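Local coordinates for protein chitinase A (Cycas revoluta, PDB 4MNK) that probably hydrolyses chitin chains as a family 18 glycoside hydrolase and is seen here with N-acetylglucosamine sugars bound in its cleft, at residues H30-F35 with W186-A191; L89-S94 with M128-K133; S292-A295 with V300-G303. All blocks are in the same frame, centred on the assembly; numbering follows the deposited sequence.

Following the chain from the N terminus, contact 1 begins on barrel strand 30-36 and closes a loop of 150 residues when strand 186-190 arrives across the barrel interior. Within that loop lies contact 2, where 89-94 meets 128-133 with 33 residues between them, joining two pieces of the outer helical layer. Contact 3 follows in series: its hairpin, with four residues between the segments, belongs to the insertion after strand 234-247. No two contacts touch. Contact 1 lies about 22 Å from contact 2 and 25 Å from contact 3, centre to centre, whereas contacts 2 and 3 are about 41 Å apart on opposite sides of the chain's centre.

Contact 1 (H30-F35 with W186-A191); sequences HLYYAF and WVNVMA. With NAG (2-acetamido-2-deoxy-beta-D-glucopyranose), chain B.
The backbones of His30-Phe35 and Trp186-Ala191 face one another without pairing: the strand axes approach to 12.5 Å, their directions differ by 70°, and even Tyr32 CA and Asn188 CA remain 11.4 Å apart. These are opposed strands of the family 18 TIM barrel, so their contact is made by side chains filling its interior. Farthest from the bound sugar, His30 and Trp186 form an edge-to-face pair with ring centroids 5.0 Å apart and planes at 73°. Trp186 CH2 comes down over the centre of the imidazole face; CG of Trp186 sits between its own backbone N and carbonyl carbon, the crowded position that swings the indole into the lumen. One layer on, the Tyr32 hydroxyl meets the amide of Asn188 from the opposite direction. Asn188 ND2 donates to Tyr32 OH over 3.2 Å along an almost straight line, with the oxygen in the amide plane. At the other end, Asn188 OD1 lies in the indole plane and accepts from Trp186 NE1 at 3.0 Å, but this bond is bent (130°) and the N-H comes in tilted from the carbonyl plane. Using both ends should fix which way round the amide lies. Thr157 OG1 also hydrogen-bonds Tyr32 OH, satisfying this buried hydroxyl. Toward the sugar, the peptide before Phe35 is cis, as is known in family 18 barrels, and Phe35 lines the glycan pocket; its CZ lies 3.6 Å from NAG O3, at the ring edge. The same NAG is hydrogen-bonded to Asp118 and Tyr192, while Met190 brings SD to 3.2 Å from NAG O1.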
ATOM      1  N   HIS A  30      -1.320  -6.260  11.627  1.00  5.80           N
ATOM      2  CA  HIS A  30      -0.119  -6.540  10.834  1.00  5.94           C
ATOM      3  C   HIS A  30       0.587  -5.250  10.462  1.00  5.85           C
ATOM      4  O   HIS A  30      -0.052  -4.285  10.028  1.00  6.20           O
ATOM      5  CB  HIS A  30      -0.466  -7.330   9.568  1.00  6.14           C
ATOM      6  CG  HIS A  30      -1.067  -8.673   9.846  1.00  6.42           C
ATOM      7  ND1 HIS A  30      -2.381  -8.833  10.228  1.00  6.65           N
ATOM      8  CD2 HIS A  30      -0.525  -9.913   9.825  1.00  7.01           C
ATOM      9  CE1 HIS A  30      -2.627 -10.117  10.418  1.00  6.91           C
ATOM     10  NE2 HIS A  30      -1.518 -10.794  10.181  1.00  7.24           N
ATOM     11  N   LEU A  31       1.904  -5.236  10.646  1.00  5.66           N
ATOM     12  CA  LEU A  31       2.723  -4.082  10.293  1.00  5.72           C
ATOM     13  C   LEU A  31       3.828  -4.503   9.340  1.00  5.61           C
ATOM     14  O   LEU A  31       4.518  -5.498   9.573  1.00  5.83           O
ATOM     15  CB  LEU A  31       3.300  -3.419  11.543  1.00  6.08           C
ATOM     16  CG  LEU A  31       2.292  -2.648  12.394  1.00  6.44           C
ATOM     17  CD1 LEU A  31       2.862  -2.384  13.777  1.00  7.28           C
ATOM     18  CD2 LEU A  31       1.873  -1.349  11.708  1.00  7.33           C
ATOM     19  N   TYR A  32       3.976  -3.742   8.262  1.00  5.56           N
ATOM     20  CA  TYR A  32       4.949  -4.041   7.225  1.00  5.82           C
ATOM     21  C   TYR A  32       6.153  -3.116   7.320  1.00  5.74           C
ATOM     22  O   TYR A  32       6.011  -1.909   7.554  1.00  5.90           O
ATOM     23  CB  TYR A  32       4.330  -3.856   5.842  1.00  6.19           C
ATOM     24  CG  TYR A  32       3.343  -4.903   5.365  1.00  6.78           C
ATOM     25  CD1 TYR A  32       2.220  -5.260   6.118  1.00  7.73           C
ATOM     26  CD2 TYR A  32       3.503  -5.489   4.117  1.00  7.38           C
ATOM     27  CE1 TYR A  32       1.308  -6.205   5.642  1.00  7.64           C
ATOM     28  CE2 TYR A  32       2.594  -6.414   3.635  1.00  7.79           C
ATOM     29  CZ  TYR A  32       1.506  -6.770   4.396  1.00  7.17           C
ATOM     30  OH  TYR A  32       0.615  -7.687   3.895  1.00  7.44           O
ATOM     31  N   TYR A  33       7.331  -3.699   7.118  1.00  5.73           N
ATOM     32  CA  TYR A  33       8.572  -2.959   6.932  1.00  5.96           C
ATOM     33  C   TYR A  33       8.777  -2.771   5.431  1.00  5.98           C
ATOM     34  O   TYR A  33       8.827  -3.749   4.685  1.00  6.03           O
ATOM     35  CB  TYR A  33       9.729  -3.760   7.533  1.00  6.28           C
ATOM     36  CG  TYR A  33      11.086  -3.093   7.499  1.00  6.67           C
ATOM     37  CD1 TYR A  33      11.651  -2.579   8.661  1.00  7.76           C
ATOM     38  CD2 TYR A  33      11.822  -3.004   6.314  1.00  7.88           C
ATOM     39  CE1 TYR A  33      12.899  -1.977   8.650  1.00  8.92           C
ATOM     40  CE2 TYR A  33      13.078  -2.395   6.294  1.00  8.72           C
ATOM     41  CZ  TYR A  33      13.606  -1.888   7.469  1.00  8.89           C
ATOM     42  OH  TYR A  33      14.849  -1.288   7.472  1.00 11.15           O
ATOM     43  N   ALA A  34       8.896  -1.519   4.995  1.00  6.06           N
ATOM     44  CA  ALA A  34       9.072  -1.185   3.577  1.00  6.31           C
ATOM     45  C   ALA A  34      10.377  -0.400   3.388  1.00  6.32           C
ATOM     46  O   ALA A  34      10.516   0.669   3.974  1.00  6.47           O
ATOM     47  CB  ALA A  34       7.879  -0.363   3.086  1.00  6.54           C
ATOM     48  N   PHE A  35      11.345  -0.881   2.599  1.00  6.64           N
ATOM     49  CA  PHE A  35      11.300  -2.097   1.790  1.00  6.87           C
ATOM     50  C   PHE A  35      12.659  -2.790   1.837  1.00  7.21           C
ATOM     51  O   PHE A  35      13.704  -2.138   1.970  1.00  7.56           O
ATOM     52  CB  PHE A  35      11.050  -1.761   0.313  1.00  7.02           C
ATOM     53  CG  PHE A  35       9.717  -1.133   0.029  1.00  6.82           C
ATOM     54  CD1 PHE A  35       8.585  -1.922  -0.144  1.00  6.98           C
ATOM     55  CD2 PHE A  35       9.602   0.248  -0.115  1.00  7.52           C
ATOM     56  CE1 PHE A  35       7.347  -1.345  -0.422  1.00  7.33           C
ATOM     57  CE2 PHE A  35       8.372   0.836  -0.402  1.00  7.76           C
ATOM     58  CZ  PHE A  35       7.242   0.040  -0.550  1.00  7.29           C
ATOM     59  N   TRP A 186      -3.364 -12.728   1.268  1.00  7.38           N
ATOM     60  CA  TRP A 186      -4.213 -11.643   0.780  1.00  6.93           C
ATOM     61  C   TRP A 186      -3.434 -10.741  -0.163  1.00  6.58           C
ATOM     62  O   TRP A 186      -2.220 -10.896  -0.313  1.00  6.42           O
ATOM     63  CB  TRP A 186      -4.831 -10.831   1.930  1.00  7.05           C
ATOM     64  CG  TRP A 186      -3.882  -9.974   2.739  1.00  7.09           C
ATOM     65  CD1 TRP A 186      -3.463  -8.705   2.445  1.00  7.48           C
ATOM     66  CD2 TRP A 186      -3.282 -10.313   3.993  1.00  7.57           C
ATOM     67  NE1 TRP A 186      -2.627  -8.239   3.434  1.00  7.72           N
ATOM     68  CE2 TRP A 186      -2.498  -9.207   4.396  1.00  7.78           C
ATOM     69  CE3 TRP A 186      -3.317 -11.450   4.810  1.00  8.22           C
ATOM     70  CZ2 TRP A 186      -1.758  -9.207   5.583  1.00  8.25           C
ATOM     71  CZ3 TRP A 186      -2.582 -11.447   5.989  1.00  8.79           C
ATOM     72  CH2 TRP A 186      -1.810 -10.334   6.360  1.00  8.76           C
ATOM     73  N   VAL A 187      -4.142  -9.818  -0.808  1.00  6.41           N
ATOM     74  CA  VAL A 187      -3.509  -8.769  -1.596  1.00  6.59           C
ATOM     75  C   VAL A 187      -3.893  -7.405  -1.046  1.00  6.48           C
ATOM     76  O   VAL A 187      -4.999  -7.214  -0.534  1.00  6.84           O
ATOM     77  CB  VAL A 187      -3.841  -8.851  -3.114  1.00  6.62           C
ATOM     78  CG1 VAL A 187      -3.307 -10.141  -3.710  1.00  7.11           C
ATOM     79  CG2 VAL A 187      -5.344  -8.698  -3.378  1.00  7.11           C
ATOM     80  N   ASN A 188      -2.954  -6.475  -1.153  1.00  6.21           N
ATOM     81  CA  ASN A 188      -3.138  -5.111  -0.698  1.00  6.27           C
ATOM     82  C   ASN A 188      -3.504  -4.242  -1.891  1.00  6.03           C
ATOM     83  O   ASN A 188      -2.662  -3.938  -2.741  1.00  6.09           O
ATOM     84  CB  ASN A 188      -1.866  -4.626  -0.002  1.00  6.68           C
ATOM     85  CG  ASN A 188      -1.566  -5.408   1.265  1.00  7.21           C
ATOM     86  OD1 ASN A 188      -2.441  -5.597   2.113  1.00  8.49           O
ATOM     87  ND2 ASN A 188      -0.328  -5.876   1.397  1.00  8.78           N
ATOM     88  N   VAL A 189      -4.781  -3.876  -1.959  1.00  5.98           N
ATOM     89  CA  VAL A 189      -5.323  -3.140  -3.097  1.00  5.96           C
ATOM     90  C   VAL A 189      -5.010  -1.655  -2.958  1.00  5.96           C
ATOM     91  O   VAL A 189      -5.499  -0.991  -2.044  1.00  6.00           O
ATOM     92  CB  VAL A 189      -6.853  -3.352  -3.240  1.00  5.95           C
ATOM     93  CG1 VAL A 189      -7.384  -2.631  -4.469  1.00  6.01           C
ATOM     94  CG2 VAL A 189      -7.191  -4.837  -3.305  1.00  6.34           C
ATOM     95  N   MET A 190      -4.194  -1.144  -3.874  1.00  6.11           N
ATOM     96  CA  MET A 190      -3.740   0.244  -3.820  1.00  6.67           C
ATOM     97  C   MET A 190      -4.792   1.191  -4.397  1.00  6.76           C
ATOM     98  O   MET A 190      -4.644   1.726  -5.501  1.00  6.87           O
ATOM     99  CB  MET A 190      -2.380   0.387  -4.509  1.00  6.94           C
ATOM    100  CG  MET A 190      -1.292  -0.437  -3.824  1.00  8.16           C
ATOM    101  SD  MET A 190       0.345  -0.280  -4.544  1.00  9.39           S
ATOM    102  CE  MET A 190       0.187  -1.298  -6.007  1.00  9.98           C
ATOM    103  N   ALA A 191      -5.850   1.396  -3.614  1.00  7.03           N
ATOM    104  CA  ALA A 191      -7.012   2.180  -4.029  1.00  7.36           C
ATOM    105  C   ALA A 191      -6.805   3.678  -3.797  1.00  7.62           C
ATOM    106  O   ALA A 191      -7.544   4.320  -3.046  1.00  7.87           O
ATOM    107  CB  ALA A 191      -8.253   1.685  -3.309  1.00  7.45           C
TER
HETATM  108  C1  NAG B   1       2.419   3.225  -4.019  1.00 17.47           C
HETATM  109  C2  NAG B   1       3.614   2.538  -3.344  1.00 17.03           C
HETATM  110  C3  NAG B   1       4.299   3.462  -2.335  1.00 17.19           C
HETATM  111  C4  NAG B   1       4.476   4.896  -2.844  1.00 17.47           C
HETATM  112  C5  NAG B   1       3.173   5.399  -3.475  1.00 18.03           C
HETATM  113  C6  NAG B   1       3.275   6.819  -4.035  1.00 19.13           C
HETATM  114  C7  NAG B   1       2.273   1.131  -1.779  1.00 15.59           C
HETATM  115  C8  NAG B   1       2.093  -0.254  -1.228  1.00 15.10           C
HETATM  116  N2  NAG B   1       3.251   1.285  -2.684  1.00 15.94           N
HETATM  117  O1  NAG B   1       1.963   2.435  -5.093  1.00 17.89           O
HETATM  118  O3  NAG B   1       5.547   2.915  -1.960  1.00 17.75           O
HETATM  119  O4  NAG B   1       4.832   5.713  -1.749  1.00 16.78           O
HETATM  120  O5  NAG B   1       2.783   4.508  -4.502  1.00 17.79           O
HETATM  121  O6  NAG B   1       4.240   6.880  -5.061  1.00 20.32           O
HETATM  122  O7  NAG B   1       1.535   2.039  -1.390  1.00 15.13           O

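Contact 2 (L89-S94 with M128-K133)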
ATOM      1  N   LEU A  89      14.695 -10.196 -13.106  1.00  8.13           N
ATOM      2  CA  LEU A  89      14.623 -11.356 -12.227  1.00  8.13           C
ATOM      3  C   LEU A  89      13.719 -12.453 -12.773  1.00  8.01           C
ATOM      4  O   LEU A  89      14.122 -13.613 -12.869  1.00  7.84           O
ATOM      5  CB  LEU A  89      14.112 -10.923 -10.849  1.00  8.25           C
ATOM      6  CG  LEU A  89      13.635 -12.010  -9.884  1.00  8.09           C
ATOM      7  CD1 LEU A  89      14.764 -12.937  -9.478  1.00  8.48           C
ATOM      8  CD2 LEU A  89      13.001 -11.365  -8.669  1.00  8.22           C
ATOM      9  N   ASN A  90      12.492 -12.078 -13.126  1.00  8.02           N
ATOM     10  CA  ASN A  90      11.451 -13.066 -13.381  1.00  8.33           C
ATOM     11  C   ASN A  90      11.663 -13.877 -14.658  1.00  8.67           C
ATOM     12  O   ASN A  90      11.091 -14.954 -14.810  1.00  8.86           O
ATOM     13  CB  ASN A  90      10.068 -12.409 -13.353  1.00  8.08           C
ATOM     14  CG  ASN A  90       9.716 -11.843 -11.985  1.00  7.86           C
ATOM     15  OD1 ASN A  90      10.310 -12.216 -10.972  1.00  8.31           O
ATOM     16  ND2 ASN A  90       8.741 -10.939 -11.952  1.00  7.81           N
ATOM     17  N   SER A  91      12.504 -13.366 -15.555  1.00  9.26           N
ATOM     18  CA  SER A  91      12.821 -14.044 -16.813  1.00 10.18           C
ATOM     19  C   SER A  91      13.953 -15.070 -16.673  1.00 10.51           C
ATOM     20  O   SER A  91      14.228 -15.827 -17.606  1.00 11.25           O
ATOM     21  CB  SER A  91      13.174 -13.007 -17.884  1.00 10.29           C
ATOM     22  OG  SER A  91      13.325 -13.607 -19.160  1.00 11.36           O
ATOM     23  N   ASP A  92      14.594 -15.097 -15.507  1.00 10.53           N
ATOM     24  CA  ASP A  92      15.799 -15.892 -15.273  1.00 10.86           C
ATOM     25  C   ASP A  92      15.526 -16.914 -14.162  1.00 10.54           C
ATOM     26  O   ASP A  92      15.457 -16.560 -12.985  1.00 10.28           O
ATOM     27  CB  ASP A  92      16.934 -14.929 -14.887  1.00 11.27           C
ATOM     28  CG  ASP A  92      18.290 -15.610 -14.702  1.00 12.57           C
ATOM     29  OD1 ASP A  92      19.306 -14.907 -14.894  1.00 15.10           O
ATOM     30  OD2 ASP A  92      18.361 -16.805 -14.345  1.00 13.48           O
ATOM     31  N   ALA A  93      15.369 -18.181 -14.547  1.00 10.40           N
ATOM     32  CA  ALA A  93      15.030 -19.256 -13.606  1.00 10.45           C
ATOM     33  C   ALA A  93      16.005 -19.372 -12.433  1.00 10.42           C
ATOM     34  O   ALA A  93      15.585 -19.567 -11.290  1.00 10.23           O
ATOM     35  CB  ALA A  93      14.914 -20.590 -14.335  1.00 10.68           C
ATOM     36  N   SER A  94      17.299 -19.248 -12.717  1.00 10.36           N
ATOM     37  CA  SER A  94      18.324 -19.310 -11.677  1.00 10.38           C
ATOM     38  C   SER A  94      18.203 -18.131 -10.712  1.00  9.87           C
ATOM     39  O   SER A  94      18.313 -18.302  -9.497  1.00 10.06           O
ATOM     40  CB  SER A  94      19.724 -19.373 -12.290  1.00 10.67           C
ATOM     41  OG  SER A  94      19.895 -20.554 -13.053  1.00 13.03           O
ATOM     42  N   MET A 128       3.570 -10.544 -16.623  1.00  8.59           N
ATOM     43  CA  MET A 128       2.636 -11.278 -15.771  1.00  8.99           C
ATOM     44  C   MET A 128       2.969 -12.772 -15.760  1.00  9.03           C
ATOM     45  O   MET A 128       3.010 -13.390 -14.698  1.00  8.95           O
ATOM     46  CB  MET A 128       1.183 -11.049 -16.196  1.00  9.10           C
ATOM     47  CG  MET A 128       0.147 -11.723 -15.287  1.00  9.75           C
ATOM     48  SD  MET A 128       0.192 -11.159 -13.569  1.00 10.79           S
ATOM     49  CE  MET A 128      -0.667  -9.594 -13.708  1.00 12.05           C
ATOM     50  N   GLU A 129       3.223 -13.334 -16.942  1.00  9.24           N
ATOM     51  CA  GLU A 129       3.574 -14.749 -17.075  1.00  9.67           C
ATOM     52  C   GLU A 129       4.803 -15.116 -16.248  1.00  8.95           C
ATOM     53  O   GLU A 129       4.823 -16.143 -15.567  1.00  8.86           O
ATOM     54  CB  GLU A 129       3.804 -15.109 -18.545  1.00 10.43           C
ATOM     55  CG  GLU A 129       2.531 -15.181 -19.377  1.00 13.10           C
ATOM     56  CD  GLU A 129       2.788 -15.253 -20.876  1.00 16.01           C
ATOM     57  OE1 GLU A 129       3.964 -15.232 -21.302  1.00 17.80           O
ATOM     58  OE2 GLU A 129       1.798 -15.324 -21.635  1.00 18.01           O
ATOM     59  N   ASN A 130       5.826 -14.267 -16.300  1.00  8.38           N
ATOM     60  CA  ASN A 130       7.051 -14.528 -15.554  1.00  7.99           C
ATOM     61  C   ASN A 130       6.895 -14.291 -14.052  1.00  7.61           C
ATOM     62  O   ASN A 130       7.524 -14.977 -13.244  1.00  7.43           O
ATOM     63  CB  ASN A 130       8.219 -13.729 -16.131  1.00  8.09           C
ATOM     64  CG  ASN A 130       8.639 -14.215 -17.513  1.00  8.19           C
ATOM     65  OD1 ASN A 130       8.225 -15.286 -17.970  1.00  9.43           O
ATOM     66  ND2 ASN A 130       9.475 -13.432 -18.181  1.00  8.50           N
ATOM     67  N   PHE A 131       6.052 -13.325 -13.686  1.00  7.34           N
ATOM     68  CA  PHE A 131       5.724 -13.069 -12.281  1.00  7.29           C
ATOM     69  C   PHE A 131       4.984 -14.264 -11.680  1.00  7.31           C
ATOM     70  O   PHE A 131       5.245 -14.648 -10.541  1.00  7.22           O
ATOM     71  CB  PHE A 131       4.900 -11.783 -12.156  1.00  7.27           C
ATOM     72  CG  PHE A 131       4.726 -11.278 -10.741  1.00  7.32           C
ATOM     73  CD1 PHE A 131       3.500 -10.765 -10.336  1.00  7.86           C
ATOM     74  CD2 PHE A 131       5.780 -11.286  -9.826  1.00  7.04           C
ATOM     75  CE1 PHE A 131       3.316 -10.271  -9.044  1.00  8.26           C
ATOM     76  CE2 PHE A 131       5.602 -10.798  -8.526  1.00  7.68           C
ATOM     77  CZ  PHE A 131       4.366 -10.289  -8.140  1.00  7.77           C
ATOM     78  N   VAL A 132       4.081 -14.858 -12.462  1.00  7.44           N
ATOM     79  CA  VAL A 132       3.406 -16.104 -12.087  1.00  7.75           C
ATOM     80  C   VAL A 132       4.420 -17.197 -11.718  1.00  7.71           C
ATOM     81  O   VAL A 132       4.247 -17.889 -10.714  1.00  7.69           O
ATOM     82  CB  VAL A 132       2.433 -16.579 -13.209  1.00  7.91           C
ATOM     83  CG1 VAL A 132       2.098 -18.067 -13.087  1.00  8.39           C
ATOM     84  CG2 VAL A 132       1.163 -15.739 -13.204  1.00  8.51           C
ATOM     85  N   LYS A 133       5.478 -17.338 -12.520  1.00  7.72           N
ATOM     86  CA  LYS A 133       6.535 -18.315 -12.242  1.00  8.20           C
ATOM     87  C   LYS A 133       7.195 -18.036 -10.893  1.00  7.80           C
ATOM     88  O   LYS A 133       7.338 -18.938 -10.075  1.00  7.93           O
ATOM     89  CB  LYS A 133       7.589 -18.326 -13.353  1.00  8.54           C
ATOM     90  CG  LYS A 133       7.078 -18.759 -14.722  1.00 10.17           C
ATOM     91  CD  LYS A 133       8.183 -18.680 -15.767  1.00 12.72           C
ATOM     92  CE  LYS A 133       7.632 -18.781 -17.177  1.00 14.34           C
ATOM     93  NZ  LYS A 133       8.716 -18.666 -18.193  1.00 16.12           N
TER
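The outer helical layer of the barrel is joined here: Asn90, where helix 80-90 gives way to helix 93-110, packs against Asn130 and Phe131 of helix 125-149. The backbones are close, with Asn90 CA 5.1 Å from Asn130 CA, which brings the first side-chain carbons together: Asn90 CB lies 3.6 Å from Asn130 CB. Asn90 O also sits 3.4 Å from Asn130 CB, but its hydrogen bond goes to Arg96. No hydrogen bond crosses between the segments; the evidence is for van der Waals packing. The Asn90 amide runs alongside Phe131, pointing the same way, with the two planes 27° apart and Asn90 ND2 3.7 Å from Phe131 CD2. With its CG anti to the carbonyl carbon (chi1 -64°), Asn90 sends this amide across the neighbouring helix. An alanine here would keep the close CB contact, but loss of the amide is likely to open a gap beside Phe131 CD2. Further round the turn, Asn130 ND2 reaches Ser91 CB at 3.7 Å, while Asn130 OD1 receives a weak bond from Lys133 NZ. Asp92 then N-caps helix 93-110, its OD2 accepting from Ala95 N. Inward, Phe131 meets Tyr119 edge-to-face and touches Leu117 on strand 114-119, and Asn90 touches both Tyr119 and Leu134, so the joint seats helix 125-149 against a barrel strand.

Contact 3 (S292-A295 with V300-G303)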
ATOM      1  N   SER A 292     -14.600  11.749   0.277  1.00  7.70           N
ATOM      2  CA  SER A 292     -13.237  12.245   0.382  1.00  7.57           C
ATOM      3  C   SER A 292     -13.255  13.623   1.019  1.00  7.43           C
ATOM      4  O   SER A 292     -14.321  14.187   1.269  1.00  7.60           O
ATOM      5  CB  SER A 292     -12.589  12.324  -1.003  1.00  7.69           C
ATOM      6  OG  SER A 292     -13.086  13.427  -1.739  1.00  8.10           O
ATOM      7  N   ALA A 293     -12.069  14.162   1.275  1.00  7.26           N
ATOM      8  CA  ALA A 293     -11.937  15.508   1.802  1.00  7.06           C
ATOM      9  C   ALA A 293     -10.982  16.316   0.945  1.00  7.01           C
ATOM     10  O   ALA A 293     -10.152  15.763   0.217  1.00  6.72           O
ATOM     11  CB  ALA A 293     -11.442  15.470   3.241  1.00  7.44           C
ATOM     12  N   TYR A 294     -11.110  17.632   1.032  1.00  7.18           N
ATOM     13  CA  TYR A 294     -10.096  18.516   0.496  1.00  7.29           C
ATOM     14  C   TYR A 294      -9.945  19.746   1.368  1.00  7.12           C
ATOM     15  O   TYR A 294     -10.830  20.070   2.162  1.00  7.24           O
ATOM     16  CB  TYR A 294     -10.351  18.872  -0.976  1.00  7.53           C
ATOM     17  CG  TYR A 294     -11.660  19.559  -1.304  1.00  8.44           C
ATOM     18  CD1 TYR A 294     -11.740  20.949  -1.378  1.00  9.11           C
ATOM     19  CD2 TYR A 294     -12.803  18.817  -1.600  1.00  9.24           C
ATOM     20  CE1 TYR A 294     -12.938  21.586  -1.709  1.00 10.14           C
ATOM     21  CE2 TYR A 294     -14.005  19.443  -1.932  1.00 10.33           C
ATOM     22  CZ  TYR A 294     -14.063  20.824  -1.983  1.00 10.60           C
ATOM     23  OH  TYR A 294     -15.251  21.440  -2.310  1.00 12.55           O
ATOM     24  N   ALA A 295      -8.802  20.406   1.239  1.00  7.01           N
ATOM     25  CA  ALA A 295      -8.525  21.613   1.999  1.00  7.20           C
ATOM     26  C   ALA A 295      -7.777  22.590   1.117  1.00  7.27           C
ATOM     27  O   ALA A 295      -6.972  22.189   0.275  1.00  7.22           O
ATOM     28  CB  ALA A 295      -7.724  21.290   3.251  1.00  7.38           C
ATOM     29  N   VAL A 300      -3.141  26.965  -2.741  1.00  8.43           N
ATOM     30  CA  VAL A 300      -2.822  25.563  -2.458  1.00  8.22           C
ATOM     31  C   VAL A 300      -4.089  24.756  -2.162  1.00  7.71           C
ATOM     32  O   VAL A 300      -4.925  25.173  -1.363  1.00  7.34           O
ATOM     33  CB  VAL A 300      -1.784  25.432  -1.309  1.00  8.40           C
ATOM     34  CG1 VAL A 300      -1.516  23.972  -0.972  1.00  8.80           C
ATOM     35  CG2 VAL A 300      -0.480  26.127  -1.684  1.00  8.89           C
ATOM     36  N   TRP A 301      -4.212  23.604  -2.819  1.00  7.16           N
ATOM     37  CA  TRP A 301      -5.380  22.735  -2.709  1.00  6.99           C
ATOM     38  C   TRP A 301      -4.883  21.310  -2.531  1.00  6.84           C
ATOM     39  O   TRP A 301      -4.007  20.863  -3.271  1.00  7.06           O
ATOM     40  CB  TRP A 301      -6.191  22.829  -4.001  1.00  7.02           C
ATOM     41  CG  TRP A 301      -7.606  22.296  -3.985  1.00  7.20           C
ATOM     42  CD1 TRP A 301      -8.746  23.036  -3.873  1.00  6.95           C
ATOM     43  CD2 TRP A 301      -8.034  20.931  -4.151  1.00  7.28           C
ATOM     44  NE1 TRP A 301      -9.853  22.227  -3.941  1.00  7.78           N
ATOM     45  CE2 TRP A 301      -9.448  20.930  -4.113  1.00  7.47           C
ATOM     46  CE3 TRP A 301      -7.365  19.712  -4.322  1.00  7.51           C
ATOM     47  CZ2 TRP A 301     -10.204  19.760  -4.242  1.00  7.49           C
ATOM     48  CZ3 TRP A 301      -8.124  18.543  -4.443  1.00  7.47           C
ATOM     49  CH2 TRP A 301      -9.527  18.581  -4.403  1.00  7.67           C
ATOM     50  N   VAL A 302      -5.440  20.591  -1.563  1.00  6.67           N
ATOM     51  CA  VAL A 302      -5.036  19.207  -1.323  1.00  6.68           C
ATOM     52  C   VAL A 302      -6.258  18.308  -1.124  1.00  6.49           C
ATOM     53  O   VAL A 302      -7.183  18.666  -0.398  1.00  6.67           O
ATOM     54  CB  VAL A 302      -4.022  19.098  -0.140  1.00  6.72           C
ATOM     55  CG1 VAL A 302      -4.638  19.589   1.173  1.00  7.14           C
ATOM     56  CG2 VAL A 302      -3.481  17.671  -0.002  1.00  7.00           C
ATOM     57  N   GLY A 303      -6.258  17.156  -1.794  1.00  6.42           N
ATOM     58  CA  GLY A 303      -7.306  16.150  -1.626  1.00  6.43           C
ATOM     59  C   GLY A 303      -6.760  14.970  -0.847  1.00  6.26           C
ATOM     60  O   GLY A 303      -5.641  14.522  -1.101  1.00  6.61           O
TER
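Ala295 and Val302 form the hydrogen-bonded pair of an antiparallel hairpin, strands 292-297 and 300-304, in the alpha+beta insertion that class V chitinases carry between the last two barrel strands. Each backbone N-H in this pair has its mate. Ala295 N donates to Val302 O over 2.9 Å at 154°, and Val302 N returns the bond to Ala295 O, also 2.9 Å, at 159°. Both acceptors take a CA-H contact: Tyr294 CA approaches Val302 O at 3.1 Å and Trp301 CA approaches Ala295 O at 3.4 Å. The intervening residues bond outward. Tyr294 pairs by its backbone with Val285 of strand 283-287, whereas Trp301 and Gly303 pair with Trp245 and Arg243 of strand 234-247, which extends into the barrel wall; Ala293 bonds Tyr304, continuing the hairpin's own register. The buried indole donor is satisfied too: Trp301 NE1 is hydrogen-bonded to Val253 O. On the face bearing Ala295 and Val302, Ala295 CB lies 4.1 Å from Val302 CG1, and Phe277 of helix 271-279 touches both. The other face carries Tyr294. The strand backbone sets its CB over the Trp301 ring, while CG, between backbone N and carbonyl carbon (chi1 59°), carries the phenol past Trp301 CZ2 on the NE1 side. The CH-pi contact runs 3.8 Å from Tyr294 CB to the centroid of the six-membered ring. The phenol is nearly parallel to the indole but slid aside, the centroids 4.9 Å apart with little overlap. Gly303, the non-hydrogen-bonded partner of Tyr294, lies below and just outside the indole rim: a CB there would come within 3.2 Å of Trp301 CZ3.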